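Local coordinates for DNA replication and repair protein RecF (Caldanaerobacter subterraneus subsp. tengcongensis, PDB 5Z69), which acts as an ABC-type ATPase and recombination mediator in the RecFOR pathway of DNA repair, binding ATP and single-stranded DNA, at the interface of chains A and B. Numbering follows the deposited sequence. Chains: chain A/B, DNA replication and repair protein RecF.

Contact 1: the interface of chains A and B. Residues chain A 260, 263-264, 268, 273; chain B 226, 228, 230, 279, 281-282, 284.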
loop_
_atom_site.group_PDB
_atom_site.type_symbol
_atom_site.label_atom_id
_atom_site.label_comp_id
_atom_site.label_asym_id
_atom_site.label_seq_id
_atom_site.Cartn_x
_atom_site.Cartn_y
_atom_site.Cartn_z
ATOM N N LEU A 260 -18.616 -8.716 0.467
ATOM C CA LEU A 260 -17.309 -9.349 0.372
ATOM C C LEU A 260 -17.005 -10.203 1.604
ATOM O O LEU A 260 -16.502 -11.329 1.482
ATOM C CB LEU A 260 -16.213 -8.300 0.199
ATOM C CG LEU A 260 -14.817 -8.918 0.172
ATOM C CD1 LEU A 260 -14.425 -9.290 -1.251
ATOM C CD2 LEU A 260 -13.789 -7.990 0.800
ATOM N N LYS A 263 -18.756 -13.428 1.718
ATOM C CA LYS A 263 -18.215 -14.384 0.764
ATOM C C LYS A 263 -17.004 -15.109 1.318
ATOM O O LYS A 263 -16.887 -16.326 1.184
ATOM C CB LYS A 263 -17.841 -13.689 -0.542
ATOM C CG LYS A 263 -17.116 -14.599 -1.502
ATOM C CD LYS A 263 -16.704 -13.855 -2.769
ATOM C CE LYS A 263 -17.904 -13.377 -3.593
ATOM N NZ LYS A 263 -18.267 -11.944 -3.343
ATOM N N TYR A 264 -16.106 -14.367 1.954
ATOM C CA TYR A 264 -14.860 -14.947 2.427
ATOM C C TYR A 264 -14.933 -15.386 3.888
ATOM O O TYR A 264 -14.006 -16.027 4.391
ATOM C CB TYR A 264 -13.717 -13.954 2.228
ATOM C CG TYR A 264 -13.310 -13.834 0.780
ATOM C CD1 TYR A 264 -12.363 -14.692 0.236
ATOM C CD2 TYR A 264 -13.888 -12.875 -0.051
ATOM C CE1 TYR A 264 -11.996 -14.601 -1.086
ATOM C CE2 TYR A 264 -13.524 -12.774 -1.385
ATOM C CZ TYR A 264 -12.578 -13.640 -1.893
ATOM O OH TYR A 264 -12.199 -13.556 -3.206
ATOM N N GLN A 268 -12.177 -7.802 5.849
ATOM C CA GLN A 268 -11.017 -7.237 5.144
ATOM C C GLN A 268 -10.639 -5.841 5.661
ATOM O O GLN A 268 -9.548 -5.340 5.364
ATOM C CB GLN A 268 -11.250 -7.211 3.608
ATOM C CG GLN A 268 -11.712 -5.911 3.049
ATOM C CD GLN A 268 -10.619 -4.886 2.737
ATOM O OE1 GLN A 268 -10.910 -3.707 2.705
ATOM N NE2 GLN A 268 -9.387 -5.322 2.517
ATOM N N ARG A 273 -5.135 -5.958 8.745
ATOM C CA ARG A 273 -4.770 -6.103 7.333
ATOM C C ARG A 273 -3.795 -5.040 6.901
ATOM O O ARG A 273 -3.569 -4.878 5.716
ATOM C CB ARG A 273 -6.001 -6.022 6.417
ATOM C CG ARG A 273 -6.967 -7.176 6.557
ATOM C CD ARG A 273 -6.348 -8.456 6.034
ATOM N NE ARG A 273 -7.338 -9.528 5.974
ATOM C CZ ARG A 273 -8.205 -9.695 4.979
ATOM N NH2 ARG A 273 -9.061 -10.706 5.046
ATOM N N LYS B 226 -9.687 -14.453 -8.072
ATOM C CA LYS B 226 -10.962 -13.749 -7.994
ATOM C C LYS B 226 -10.720 -12.250 -7.784
ATOM O O LYS B 226 -9.926 -11.880 -6.918
ATOM C CB LYS B 226 -11.829 -14.318 -6.868
ATOM N N GLU B 228 -12.330 -8.466 -6.836
ATOM C CA GLU B 228 -13.432 -7.681 -6.306
ATOM C C GLU B 228 -13.127 -6.173 -6.353
ATOM O O GLU B 228 -11.973 -5.765 -6.252
ATOM C CB GLU B 228 -13.752 -8.125 -4.873
ATOM C CG GLU B 228 -14.193 -9.595 -4.778
ATOM C CD GLU B 228 -13.057 -10.600 -4.502
ATOM O OE1 GLU B 228 -11.857 -10.231 -4.384
ATOM O OE2 GLU B 228 -13.394 -11.794 -4.393
ATOM N N ILE B 230 -14.410 -2.548 -4.489
ATOM C CA ILE B 230 -15.247 -1.948 -3.469
ATOM C C ILE B 230 -15.239 -0.437 -3.685
ATOM O O ILE B 230 -14.184 0.224 -3.604
ATOM C CB ILE B 230 -14.782 -2.348 -2.023
ATOM C CG1 ILE B 230 -15.433 -3.668 -1.582
ATOM C CG2 ILE B 230 -15.287 -1.358 -1.012
ATOM C CD1 ILE B 230 -15.033 -4.905 -2.336
ATOM N N LEU B 279 -9.344 -5.647 -5.139
ATOM C CA LEU B 279 -9.031 -6.798 -4.308
ATOM C C LEU B 279 -8.841 -8.077 -5.106
ATOM O O LEU B 279 -9.642 -8.400 -5.986
ATOM C CB LEU B 279 -10.136 -7.017 -3.292
ATOM C CG LEU B 279 -10.628 -5.777 -2.553
ATOM C CD1 LEU B 279 -11.716 -6.190 -1.579
ATOM C CD2 LEU B 279 -9.478 -5.060 -1.844
ATOM N N ASN B 281 -8.659 -12.046 -4.476
ATOM C CA ASN B 281 -8.952 -13.074 -3.488
ATOM C C ASN B 281 -9.209 -12.478 -2.101
ATOM O O ASN B 281 -8.770 -13.026 -1.090
ATOM C CB ASN B 281 -7.810 -14.096 -3.432
ATOM C CG ASN B 281 -7.627 -14.840 -4.749
ATOM O OD1 ASN B 281 -8.596 -15.147 -5.440
ATOM N ND2 ASN B 281 -6.383 -15.125 -5.101
ATOM N N GLY B 282 -9.910 -11.348 -2.069
ATOM C CA GLY B 282 -10.315 -10.724 -0.825
ATOM C C GLY B 282 -9.273 -9.837 -0.170
ATOM O O GLY B 282 -9.560 -9.177 0.830
ATOM N N ASP B 284 -6.404 -6.645 -0.377
ATOM C CA ASP B 284 -6.096 -5.401 -1.068
ATOM C C ASP B 284 -4.821 -5.518 -1.892
ATOM O O ASP B 284 -3.756 -5.805 -1.341
ATOM C CB ASP B 284 -5.974 -4.245 -0.073
ATOM C CG ASP B 284 -6.043 -2.895 -0.762
ATOM O OD1 ASP B 284 -5.566 -2.811 -1.906
ATOM O OD2 ASP B 284 -6.594 -1.935 -0.185
HETATM O O HOH W 1 -10.869 -10.460 2.755
#
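A:Tyr264 and B:Glu228 meet tip to tip at the tight end of this contact between two RecF copies. A:Tyr264 OH, the phenol hydroxyl, donates a very short hydrogen bond, 2.4 Å, to B:Glu228 OE2, on its syn lone pair. OE2 lies at the edge of the ring, in its plane, and the ring and carboxylate planes are 77° apart. B:Gly282 CA packs over one ring face near the rim, 3.8 Å from A:Tyr264 CZ. The B:Glu228 chain bends at chi2 (92°). B:Gly282 N gives a hydrogen bond of 3.2 Å to B:Glu228 OE1, from above the carboxylate plane, so both oxygens are held. A:Leu260 crosses B:Glu228 at about a right angle, with A:Leu260 CD1 3.5 Å from B:Glu228 CG. The other methyl, A:Leu260 CD2, touches B:Leu279 CD1 at 3.6 Å. An alanine in place of B:Glu228 would lose the bonds to the phenol and to B:Gly282 N, and would probably loosen both the ring and the turn. The other side is looser and uses a water. A:Gln268 offers CB at 3.8 Å to B:Gly282 O. A water joins that carbonyl to NH2 of A:Arg273, whose side chain is incomplete. In the fold, chain A contributes helix 258-264 and the segment after it. Chain B contributes strand 227-232 and the tight turn between strands 275-280 and 283-284.

Contact 2: the interface of chains A and B. Residues chain A 252-253, 256; chain B 230-233, 236, 238.
In this member of the RecF family of ABC ATPases, the last turn of helix 243-256 of chain A packs against chain B. It meets the end of strand 227-232 and the loop that follows. The contact is made by carbon chains, and no modelled N or O comes within bonding reach across it.

A:Lys256, at the helix end, has 107 Å² of its surface hidden, more than any other residue here. Its CG is anti to the carbonyl carbon (chi1 -71°), and the chain then runs on extended. It is modelled as far as CD, so nothing can be said of its amino group. A:Lys256 CG rests against B:Lys238 CB at 3.5 Å, and the two lysine chains cross at about a right angle. B:Lys238 starts with CG anti to its backbone N (chi1 -157°) and bends at chi2 (71°). This bend carries its methylenes past A:Lys256, and B:Lys238 CE comes 4.0 Å from A:Lys256 O.

B:Leu232 wedges between the two basic chains of the helix with a methyl for each. B:Leu232 CD2 meets A:Lys256 CD obliquely, at 3.6 Å. B:Leu232 CD1 lies over one face of the guanidinium, toward its rim, and is 3.6 Å from A:Arg253 CZ. The arginine chain is extended from CG to NE and crosses the leucine at about a right angle. The methyl thus meets a face, and no guanidinium nitrogen has a polar partner across the contact.

One turn earlier in the helix the packing is looser. A:Asn252 CG stands 4.3 Å from B:Gly236 CA, in the loop after the strand.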
loop_
_atom_site.group_PDB
_atom_site.type_symbol
_atom_site.label_atom_id
_atom_site.label_comp_id
_atom_site.label_asym_id
_atom_site.label_seq_id
_atom_site.Cartn_x
_atom_site.Cartn_y
_atom_site.Cartn_z
ATOM N N ASN A 252 -17.327 3.380 7.667
ATOM C CA ASN A 252 -17.871 3.397 6.299
ATOM C C ASN A 252 -17.367 2.206 5.488
ATOM O O ASN A 252 -18.114 1.549 4.761
ATOM C CB ASN A 252 -17.504 4.691 5.569
ATOM C CG ASN A 252 -18.119 5.924 6.211
ATOM O OD1 ASN A 252 -17.634 7.039 6.016
ATOM N ND2 ASN A 252 -19.181 5.727 6.990
ATOM N N ARG A 253 -16.077 1.937 5.625
ATOM C CA ARG A 253 -15.460 0.833 4.933
ATOM C C ARG A 253 -16.015 -0.516 5.378
ATOM O O ARG A 253 -16.206 -1.382 4.539
ATOM C CB ARG A 253 -13.946 0.908 5.115
ATOM C CG ARG A 253 -13.379 2.133 4.450
ATOM C CD ARG A 253 -11.922 2.386 4.754
ATOM N NE ARG A 253 -11.425 3.423 3.860
ATOM C CZ ARG A 253 -10.265 3.375 3.220
ATOM N NH1 ARG A 253 -9.450 2.343 3.402
ATOM N NH2 ARG A 253 -9.918 4.369 2.407
ATOM N N LYS A 256 -19.426 -0.998 3.702
ATOM C CA LYS A 256 -19.277 -1.289 2.274
ATOM C C LYS A 256 -18.671 -2.660 2.003
ATOM O O LYS A 256 -18.642 -3.119 0.858
ATOM C CB LYS A 256 -18.420 -0.211 1.608
ATOM C CG LYS A 256 -19.121 1.132 1.481
ATOM C CD LYS A 256 -18.135 2.292 1.452
ATOM N N ILE B 230 -14.410 -2.548 -4.489
ATOM C CA ILE B 230 -15.247 -1.948 -3.469
ATOM C C ILE B 230 -15.239 -0.437 -3.685
ATOM O O ILE B 230 -14.184 0.224 -3.604
ATOM C CB ILE B 230 -14.782 -2.348 -2.023
ATOM C CG1 ILE B 230 -15.433 -3.668 -1.582
ATOM C CG2 ILE B 230 -15.287 -1.358 -1.012
ATOM C CD1 ILE B 230 -15.033 -4.905 -2.336
ATOM N N TYR B 231 -16.413 0.112 -3.990
ATOM C CA TYR B 231 -16.515 1.546 -4.263
ATOM C C TYR B 231 -16.803 2.276 -2.968
ATOM O O TYR B 231 -17.869 2.107 -2.361
ATOM C CB TYR B 231 -17.600 1.846 -5.309
ATOM C CG TYR B 231 -17.867 3.324 -5.557
ATOM C CD1 TYR B 231 -16.845 4.263 -5.534
ATOM C CD2 TYR B 231 -19.147 3.764 -5.861
ATOM C CE1 TYR B 231 -17.100 5.603 -5.779
ATOM C CE2 TYR B 231 -19.410 5.102 -6.126
ATOM C CZ TYR B 231 -18.387 6.016 -6.072
ATOM O OH TYR B 231 -18.661 7.347 -6.315
ATOM N N LEU B 232 -15.844 3.088 -2.546
ATOM C CA LEU B 232 -15.982 3.819 -1.302
ATOM C C LEU B 232 -16.553 5.190 -1.617
ATOM O O LEU B 232 -15.808 6.163 -1.771
ATOM C CB LEU B 232 -14.637 3.936 -0.582
ATOM C CG LEU B 232 -13.861 2.653 -0.272
ATOM C CD1 LEU B 232 -12.543 2.992 0.433
ATOM C CD2 LEU B 232 -14.689 1.723 0.591
ATOM N N ASN B 233 -17.873 5.271 -1.734
ATOM C CA ASN B 233 -18.488 6.535 -2.106
ATOM C C ASN B 233 -18.528 7.443 -0.881
ATOM O O ASN B 233 -18.586 6.963 0.252
ATOM C CB ASN B 233 -19.883 6.321 -2.699
ATOM C CG ASN B 233 -20.903 5.933 -1.665
ATOM O OD1 ASN B 233 -21.423 6.782 -0.940
ATOM N ND2 ASN B 233 -21.209 4.646 -1.593
ATOM N N GLY B 236 -21.198 7.537 2.207
ATOM C CA GLY B 236 -21.194 6.467 3.187
ATOM C C GLY B 236 -22.421 5.575 3.157
ATOM O O GLY B 236 -23.034 5.347 4.195
ATOM N N LYS B 238 -23.160 2.693 0.203
ATOM C CA LYS B 238 -23.148 1.421 -0.539
ATOM C C LYS B 238 -24.589 0.947 -0.755
ATOM O O LYS B 238 -24.979 -0.143 -0.337
ATOM C CB LYS B 238 -22.324 0.344 0.181
ATOM C CG LYS B 238 -21.792 -0.779 -0.725
ATOM C CD LYS B 238 -20.680 -0.290 -1.656
ATOM C CE LYS B 238 -20.069 -1.447 -2.443
ATOM N NZ LYS B 238 -19.230 -1.013 -3.615
#

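Contact 1 and contact 2 have centres about 13 Å apart and share B:Ile230. Strand 227-232 of chain B runs through both. On chain A, the consecutive helices 243-256 and 258-264 supply one contact each, with contact 1 adding the segment beyond. The two patches are neighbouring parts of one interface. The polar bonding across is found in contact 1. The interface as a whole is not an exact two-fold, although both chains are copies of one protein. The structure alone does not settle whether this pairing is the one used in DNA repair.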